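Local coordinates for protein endoglucanase (Bacillus akibai, PDB 1UWW) that hydrolyses internal beta-1,4-glucosidic linkages of cellulose and related glucans, this piece being its family 28 carbohydrate-binding module, specific for non-crystalline cellulose, at residues A71-W77 against R164-F170; V120-Y126 against K148-I154. All blocks are in the same frame, centred on the assembly; numbering follows the deposited sequence. Where two conformers were deposited one is given.

Contact 1 of 2, residues A71-W77 against R164-F170; sequences APRLDFW and RNMMIIF
Two neighbouring antiparallel strands of a beta-sandwich meet here, 73-77 and 165-170, in the carbohydrate-binding module of this endoglucanase. Their axes approach to 4.5 Å and their directions differ by 168°. Leu-74/Ile-168 and Phe-76/Met-166 are hydrogen-bonded pairs; Arg-73/Ile-169, Asp-75/Met-167 and Trp-77/Asn-165 are non-hydrogen-bonded pairs.

Backbone hydrogen bonds join Leu-74 N to Ile-168 O (2.9 Å), Ile-168 N to Leu-74 O (3.0 Å), Phe-76 N to Met-166 O (2.8 Å) and Met-166 N to Phe-76 O (2.9 Å). A further hydrogen bond, Phe-170 N to Pro-72 O (2.9 Å), extends the pairing into the loop preceding strand 73-77.

On the face bearing Leu-74, Phe-76, Met-166 and Ile-168 the contacts are apolar. Leu-74 (m, t) sets CD1 3.9 Å from CE1 at the edge of the Phe-170 ring, and Phe-76 CD2 lies 3.7 Å from CE of selenomethionine Met-166. Trp-30 and Trp-32 of the adjoining strand, with Leu-53 and Trp-55 of the other sheet, cover Leu-74, placing this face in the sandwich core.

The other face is more polar. Arg-73 CG packs on Ile-169 CG1 (3.9 Å), while Asp-75, at chi1 t, receives Asn-165 ND2 on OD1 (2.9 Å) and Trp-77 NE1 on OD2 (2.8 Å). Asn-165 OD1 in turn accepts from Arg-164 NE (2.8 Å), whose guanidinium brings CZ to 3.4 Å from Trp-77 CH2. Beside it, Asn-165 CB makes a CH-pi contact 3.4 Å from the centroid of the Trp-77 five-membered ring, nearly on its normal.

Contact 2 of 2, residues V120-Y126 against K148-I154; sequences VQAPKTY and KINVRDI
Segment 120-126 is extended at Val-120 and Gln-121, is interrupted at Pro-123 (phi/psi -64/-31°), and becomes extended again by Tyr-126. Segment 148-154 leaves its strand after Asn-150 and enters a type I turn from Val-151 to Ile-154, with Ile-154 N hydrogen-bonded to Val-151 O at 3.2 Å. No backbone hydrogen bond joins the two; the nearest CA atoms are those of Ala-122 and Val-151, 5.7 Å apart.

Apolar side chains fill the gap. Ala-122 CB touches Ile-149 CG2 (3.5 Å), Ile-154 CG1 reaches Pro-123 CD (4.0 Å), Val-120 CB meets Ile-154 CG2 (4.1 Å), and Tyr-126 CB packs on Ile-149 CG1 (4.2 Å). Lys-124 crosses to the turn, its NZ forming a short salt bridge with Asp-153 OD2 (2.5 Å). One water accepts from Lys-124 N (3.0 Å) and Lys-124 NZ (2.9 Å) and donates to Asn-150 O (2.7 Å). Asn-150 (chi1 t) accepts Asp-153 N on OD1 at 2.9 Å, an Asx motif bracing the turn.

Pro-123 and Lys-124 also pack on the second subunit, against its Gln-121 and Trp-68 respectively. The contact thus closes a margin of the beta-sandwich, where strands 120-129 and 142-150 come from opposing sheets.

Overall arrangement
Contact 1 joins adjacent strands within the five-stranded sheet, whereas contact 2 spans the two sheets, joining strand 120-129, outermost in that same sheet within this chain, to strand 142-150 of the other. Their centres lie about 14 Å apart and their nearest atoms about 6 Å, so the two do not touch; contact 2 is nested in the chain between the segments of contact 1. Contact 1 is largely buried and depends on regular backbone pairing; contact 2, nearer the periphery and partly buried, relies on side-chain packing, a salt bridge and a bridging water. The second subunit reaches only contact 2. Strand 104-111 lies between strands 165-173 and 120-129, linking the two sites through the sheet.

Contact 1 of 2, residues A71-W77 against R164-F170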
loop_
_atom_site.group_PDB
_atom_site.type_symbol
_atom_site.label_atom_id
_atom_site.label_comp_id
_atom_site.label_asym_id
_atom_site.label_seq_id
_atom_site.Cartn_x
_atom_site.Cartn_y
_atom_site.Cartn_z
ATOM N N ALA A 71 -5.082 -13.130 -1.429
ATOM C CA ALA A 71 -4.241 -12.778 -0.277
ATOM C C ALA A 71 -4.652 -13.525 0.956
ATOM O O ALA A 71 -5.819 -13.439 1.351
ATOM C CB ALA A 71 -4.355 -11.309 -0.003
ATOM N N PRO A 72 -3.712 -14.187 1.640
ATOM C CA PRO A 72 -3.974 -14.554 3.035
ATOM C C PRO A 72 -4.402 -13.325 3.847
ATOM O O PRO A 72 -3.784 -12.257 3.716
ATOM C CB PRO A 72 -2.624 -15.072 3.536
ATOM C CG PRO A 72 -1.899 -15.557 2.282
ATOM C CD PRO A 72 -2.382 -14.609 1.188
ATOM N N ARG A 73 -5.392 -13.488 4.698
ATOM C CA ARG A 73 -5.912 -12.422 5.530
ATOM C C ARG A 73 -6.107 -12.981 6.921
ATOM O O ARG A 73 -7.050 -13.703 7.196
ATOM C CB ARG A 73 -7.235 -11.903 4.998
ATOM C CG ARG A 73 -7.261 -11.170 3.708
ATOM C CD ARG A 73 -8.505 -10.299 3.604
ATOM N NE ARG A 73 -8.937 -9.993 2.254
ATOM C CZ ARG A 73 -9.794 -9.001 1.981
ATOM N NH1 ARG A 73 -10.301 -8.267 2.969
ATOM N NH2 ARG A 73 -10.143 -8.753 0.731
ATOM N N LEU A 74 -5.196 -12.627 7.806
ATOM C CA LEU A 74 -5.320 -12.979 9.223
ATOM C C LEU A 74 -6.268 -12.017 9.908
ATOM O O LEU A 74 -6.404 -10.874 9.493
ATOM C CB LEU A 74 -3.980 -12.889 9.931
ATOM C CG LEU A 74 -2.916 -13.880 9.529
ATOM C CD1 LEU A 74 -1.633 -13.587 10.295
ATOM C CD2 LEU A 74 -3.352 -15.286 9.868
ATOM N N ASP A 75 -6.907 -12.464 10.967
ATOM C CA ASP A 75 -7.894 -11.691 11.705
ATOM C C ASP A 75 -7.716 -11.970 13.191
ATOM O O ASP A 75 -7.512 -13.107 13.605
ATOM C CB ASP A 75 -9.286 -12.088 11.186
ATOM C CG ASP A 75 -10.375 -11.117 11.491
ATOM O OD1 ASP A 75 -10.121 -10.009 12.006
ATOM O OD2 ASP A 75 -11.570 -11.450 11.235
ATOM N N PHE A 76 -7.833 -10.932 14.000
ATOM C CA PHE A 76 -7.631 -10.971 15.448
ATOM C C PHE A 76 -8.702 -10.117 16.115
ATOM O O PHE A 76 -8.661 -8.908 16.018
ATOM C CB PHE A 76 -6.225 -10.458 15.779
ATOM C CG PHE A 76 -5.893 -10.452 17.226
ATOM C CD1 PHE A 76 -5.460 -11.603 17.878
ATOM C CD2 PHE A 76 -5.986 -9.286 17.953
ATOM C CE1 PHE A 76 -5.101 -11.561 19.215
ATOM C CE2 PHE A 76 -5.655 -9.262 19.291
ATOM C CZ PHE A 76 -5.218 -10.399 19.921
ATOM N N TRP A 77 -9.655 -10.757 16.778
ATOM C CA TRP A 77 -10.721 -10.071 17.490
ATOM C C TRP A 77 -10.399 -9.976 18.967
ATOM O O TRP A 77 -10.114 -10.990 19.618
ATOM C CB TRP A 77 -12.064 -10.793 17.309
ATOM C CG TRP A 77 -12.631 -10.670 15.909
ATOM C CD1 TRP A 77 -12.063 -11.085 14.742
ATOM C CD2 TRP A 77 -13.887 -10.069 15.532
ATOM N NE1 TRP A 77 -12.868 -10.771 13.673
ATOM C CE2 TRP A 77 -13.996 -10.158 14.132
ATOM C CE3 TRP A 77 -14.935 -9.467 16.246
ATOM C CZ2 TRP A 77 -15.100 -9.675 13.435
ATOM C CZ3 TRP A 77 -16.039 -9.000 15.541
ATOM C CH2 TRP A 77 -16.107 -9.104 14.164
ATOM N N ARG A 164 -12.005 -3.196 17.638
ATOM C CA ARG A 164 -12.765 -4.437 17.479
ATOM C C ARG A 164 -11.970 -5.640 16.977
ATOM O O ARG A 164 -11.917 -6.696 17.610
ATOM C CB ARG A 164 -14.013 -4.247 16.616
ATOM C CG ARG A 164 -15.014 -5.414 16.717
ATOM C CD ARG A 164 -16.127 -5.355 15.700
ATOM N NE ARG A 164 -15.621 -5.641 14.379
ATOM C CZ ARG A 164 -16.377 -5.870 13.309
ATOM N NH1 ARG A 164 -17.704 -5.807 13.405
ATOM N NH2 ARG A 164 -15.818 -6.153 12.149
ATOM N N ASN A 165 -11.389 -5.490 15.807
ATOM C CA ASN A 165 -10.562 -6.524 15.244
ATOM C C ASN A 165 -9.492 -5.927 14.349
ATOM O O ASN A 165 -9.667 -4.843 13.782
ATOM C CB ASN A 165 -11.402 -7.610 14.519
ATOM C CG ASN A 165 -12.134 -7.098 13.308
ATOM O OD1 ASN A 165 -13.036 -6.271 13.422
ATOM N ND2 ASN A 165 -11.769 -7.582 12.141
HETATM N N MSE A 166 -8.407 -6.676 14.211
HETATM C CA MSE A 166 -7.268 -6.318 13.413
HETATM C C MSE A 166 -7.092 -7.377 12.356
HETATM O O MSE A 166 -7.059 -8.580 12.638
HETATM C CB MSE A 166 -6.042 -6.280 14.309
HETATM C CG MSE A 166 -4.701 -6.202 13.602
HETATM SE SE MSE A 166 -3.191 -5.904 14.730
HETATM C CE MSE A 166 -3.677 -6.927 16.227
HETATM N N MSE A 167 -7.122 -6.998 11.088
HETATM C CA MSE A 167 -6.599 -7.950 10.031
HETATM C C MSE A 167 -5.315 -7.487 9.379
HETATM O O MSE A 167 -5.002 -6.269 9.280
HETATM C CB MSE A 167 -7.624 -8.223 8.869
HETATM C CG MSE A 167 -9.117 -8.572 9.439
HETATM SE SE MSE A 167 -10.618 -8.249 8.261
HETATM C CE MSE A 167 -9.615 -8.524 6.655
ATOM N N ILE A 168 -4.607 -8.494 8.917
ATOM C CA ILE A 168 -3.323 -8.333 8.252
ATOM C C ILE A 168 -3.478 -9.038 6.927
ATOM O O ILE A 168 -3.763 -10.252 6.898
ATOM C CB ILE A 168 -2.135 -8.907 9.069
ATOM C CG1 ILE A 168 -2.118 -8.288 10.471
ATOM C CG2 ILE A 168 -0.854 -8.614 8.360
ATOM C CD1 ILE A 168 -1.077 -8.859 11.364
ATOM N N ILE A 169 -3.293 -8.300 5.846
ATOM C CA ILE A 169 -3.497 -8.782 4.484
ATOM C C ILE A 169 -2.158 -8.930 3.824
ATOM O O ILE A 169 -1.354 -7.996 3.835
ATOM C CB ILE A 169 -4.380 -7.785 3.712
ATOM C CG1 ILE A 169 -5.749 -7.648 4.392
ATOM C CG2 ILE A 169 -4.569 -8.289 2.268
ATOM C CD1 ILE A 169 -6.610 -6.535 3.885
ATOM N N PHE A 170 -1.896 -10.089 3.226
ATOM C CA PHE A 170 -0.613 -10.424 2.600
ATOM C C PHE A 170 -0.844 -10.552 1.102
ATOM O O PHE A 170 -1.159 -11.649 0.599
ATOM C CB PHE A 170 -0.048 -11.717 3.175
ATOM C CG PHE A 170 0.252 -11.650 4.643
ATOM C CD1 PHE A 170 -0.730 -11.883 5.571
ATOM C CD2 PHE A 170 1.531 -11.360 5.104
ATOM C CE1 PHE A 170 -0.470 -11.875 6.931
ATOM C CE2 PHE A 170 1.801 -11.330 6.468
ATOM C CZ PHE A 170 0.799 -11.586 7.373
#

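Contact 2 of 2, residues V120-Y126 against K148-I154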
loop_
_atom_site.group_PDB
_atom_site.type_symbol
_atom_site.label_atom_id
_atom_site.label_comp_id
_atom_site.label_asym_id
_atom_site.label_seq_id
_atom_site.Cartn_x
_atom_site.Cartn_y
_atom_site.Cartn_z
ATOM N N VAL A 120 -10.767 1.137 8.902
ATOM C CA VAL A 120 -9.675 2.091 8.815
ATOM C C VAL A 120 -8.433 1.297 8.443
ATOM O O VAL A 120 -8.284 0.142 8.799
ATOM C CB VAL A 120 -9.453 2.897 10.113
ATOM C CG1 VAL A 120 -10.684 3.700 10.491
ATOM C CG2 VAL A 120 -9.001 2.023 11.257
ATOM N N GLN A 121 -7.512 1.922 7.770
ATOM C CA GLN A 121 -6.354 1.236 7.251
ATOM C C GLN A 121 -5.100 2.032 7.542
ATOM O O GLN A 121 -5.084 3.258 7.389
ATOM C CB GLN A 121 -6.540 1.074 5.745
ATOM C CG GLN A 121 -5.524 0.215 5.056
ATOM C CD GLN A 121 -5.923 -0.135 3.633
ATOM O OE1 GLN A 121 -7.110 -0.102 3.289
ATOM N NE2 GLN A 121 -4.938 -0.510 2.826
ATOM N N ALA A 122 -4.017 1.383 7.951
ATOM C CA ALA A 122 -2.767 2.091 8.107
ATOM C C ALA A 122 -2.368 2.595 6.722
ATOM O O ALA A 122 -2.425 1.834 5.730
ATOM C CB ALA A 122 -1.703 1.203 8.669
ATOM N N PRO A 123 -2.039 3.878 6.592
ATOM C CA PRO A 123 -1.801 4.421 5.266
ATOM C C PRO A 123 -0.640 3.848 4.494
ATOM O O PRO A 123 -0.719 3.759 3.276
ATOM C CB PRO A 123 -1.638 5.924 5.525
ATOM C CG PRO A 123 -1.371 6.092 6.891
ATOM C CD PRO A 123 -2.013 4.938 7.622
ATOM N N LYS A 124 0.420 3.415 5.155
ATOM C CA LYS A 124 1.627 2.952 4.477
ATOM C C LYS A 124 1.694 1.429 4.380
ATOM O O LYS A 124 1.683 0.730 5.377
ATOM C CB LYS A 124 2.872 3.485 5.175
ATOM C CG LYS A 124 2.927 4.995 5.168
ATOM C CD LYS A 124 3.665 5.561 6.378
ATOM C CE LYS A 124 2.887 6.685 7.026
ATOM N NZ LYS A 124 2.269 6.305 8.308
ATOM N N THR A 125 1.767 0.933 3.159
ATOM C CA THR A 125 1.982 -0.476 2.897
ATOM C C THR A 125 3.419 -0.903 3.219
ATOM O O THR A 125 4.345 -0.134 2.936
ATOM C CB THR A 125 1.700 -0.646 1.428
ATOM O OG1 THR A 125 0.351 -0.219 1.175
ATOM C CG2 THR A 125 1.784 -2.111 1.008
ATOM N N TYR A 126 3.608 -2.086 3.811
ATOM C CA TYR A 126 4.919 -2.693 4.030
ATOM C C TYR A 126 5.161 -3.696 2.907
ATOM O O TYR A 126 4.434 -4.671 2.769
ATOM C CB TYR A 126 5.004 -3.405 5.397
ATOM C CG TYR A 126 6.391 -3.903 5.715
ATOM C CD1 TYR A 126 6.846 -5.107 5.205
ATOM C CD2 TYR A 126 7.279 -3.117 6.452
ATOM C CE1 TYR A 126 8.117 -5.558 5.450
ATOM C CE2 TYR A 126 8.576 -3.550 6.703
ATOM C CZ TYR A 126 8.983 -4.799 6.193
ATOM O OH TYR A 126 10.253 -5.293 6.402
ATOM N N LYS A 148 7.030 -3.283 10.528
ATOM C CA LYS A 148 6.721 -2.161 11.420
ATOM C C LYS A 148 5.798 -1.235 10.645
ATOM O O LYS A 148 6.202 -0.700 9.630
ATOM C CB LYS A 148 8.016 -1.451 11.843
ATOM C CG LYS A 148 7.883 -0.292 12.776
ATOM C CD LYS A 148 9.275 0.176 13.258
ATOM C CE LYS A 148 9.240 1.229 14.356
ATOM N NZ LYS A 148 10.432 1.123 15.255
ATOM N N ILE A 149 4.540 -1.156 11.084
ATOM C CA ILE A 149 3.513 -0.400 10.364
ATOM C C ILE A 149 3.003 0.719 11.275
ATOM O O ILE A 149 2.574 0.475 12.387
ATOM C CB ILE A 149 2.352 -1.315 9.908
ATOM C CG1 ILE A 149 2.887 -2.393 8.921
ATOM C CG2 ILE A 149 1.252 -0.515 9.252
ATOM C CD1 ILE A 149 1.960 -3.527 8.664
ATOM N N ASN A 150 3.074 1.952 10.774
ATOM C CA ASN A 150 2.722 3.132 11.537
ATOM C C ASN A 150 1.206 3.260 11.647
ATOM O O ASN A 150 0.496 3.348 10.648
ATOM C CB ASN A 150 3.324 4.367 10.874
ATOM C CG ASN A 150 3.185 5.623 11.719
ATOM O OD1 ASN A 150 2.113 5.929 12.231
ATOM N ND2 ASN A 150 4.295 6.351 11.882
ATOM N N VAL A 151 0.727 3.254 12.880
ATOM C CA VAL A 151 -0.685 3.497 13.181
ATOM C C VAL A 151 -0.968 4.871 13.814
ATOM O O VAL A 151 -2.123 5.270 13.918
ATOM C CB VAL A 151 -1.281 2.385 14.072
ATOM C CG1 VAL A 151 -1.290 1.043 13.322
ATOM C CG2 VAL A 151 -0.523 2.241 15.391
ATOM N N ARG A 152 0.079 5.555 14.245
ATOM C CA ARG A 152 -0.018 6.948 14.686
ATOM C C ARG A 152 -0.601 7.804 13.567
ATOM O O ARG A 152 -1.370 8.739 13.827
ATOM C CB ARG A 152 1.361 7.432 15.118
ATOM C CG ARG A 152 1.407 8.866 15.648
ATOM C CD ARG A 152 0.389 9.170 16.705
ATOM N NE ARG A 152 0.319 8.161 17.753
ATOM C CZ ARG A 152 -0.683 8.073 18.620
ATOM N NH1 ARG A 152 -1.672 8.955 18.576
ATOM N NH2 ARG A 152 -0.746 7.116 19.531
ATOM N N ASP A 153 -0.308 7.432 12.329
ATOM C CA ASP A 153 -0.747 8.176 11.148
ATOM C C ASP A 153 -2.184 7.911 10.725
ATOM O O ASP A 153 -2.654 8.515 9.745
ATOM C CB ASP A 153 0.244 7.947 10.004
ATOM C CG ASP A 153 1.585 8.651 10.256
ATOM O OD1 ASP A 153 1.643 9.502 11.180
ATOM O OD2 ASP A 153 2.630 8.415 9.624
ATOM N N ILE A 154 -2.926 7.081 11.453
ATOM C CA ILE A 154 -4.357 6.911 11.191
ATOM C C ILE A 154 -5.095 8.035 11.887
ATOM O O ILE A 154 -5.252 8.026 13.096
ATOM C CB ILE A 154 -4.858 5.512 11.675
ATOM C CG1 ILE A 154 -4.108 4.382 10.958
ATOM C CG2 ILE A 154 -6.358 5.328 11.414
ATOM C CD1 ILE A 154 -4.353 3.001 11.517
HETATM O O HOH W 1 1.152 3.643 8.036
#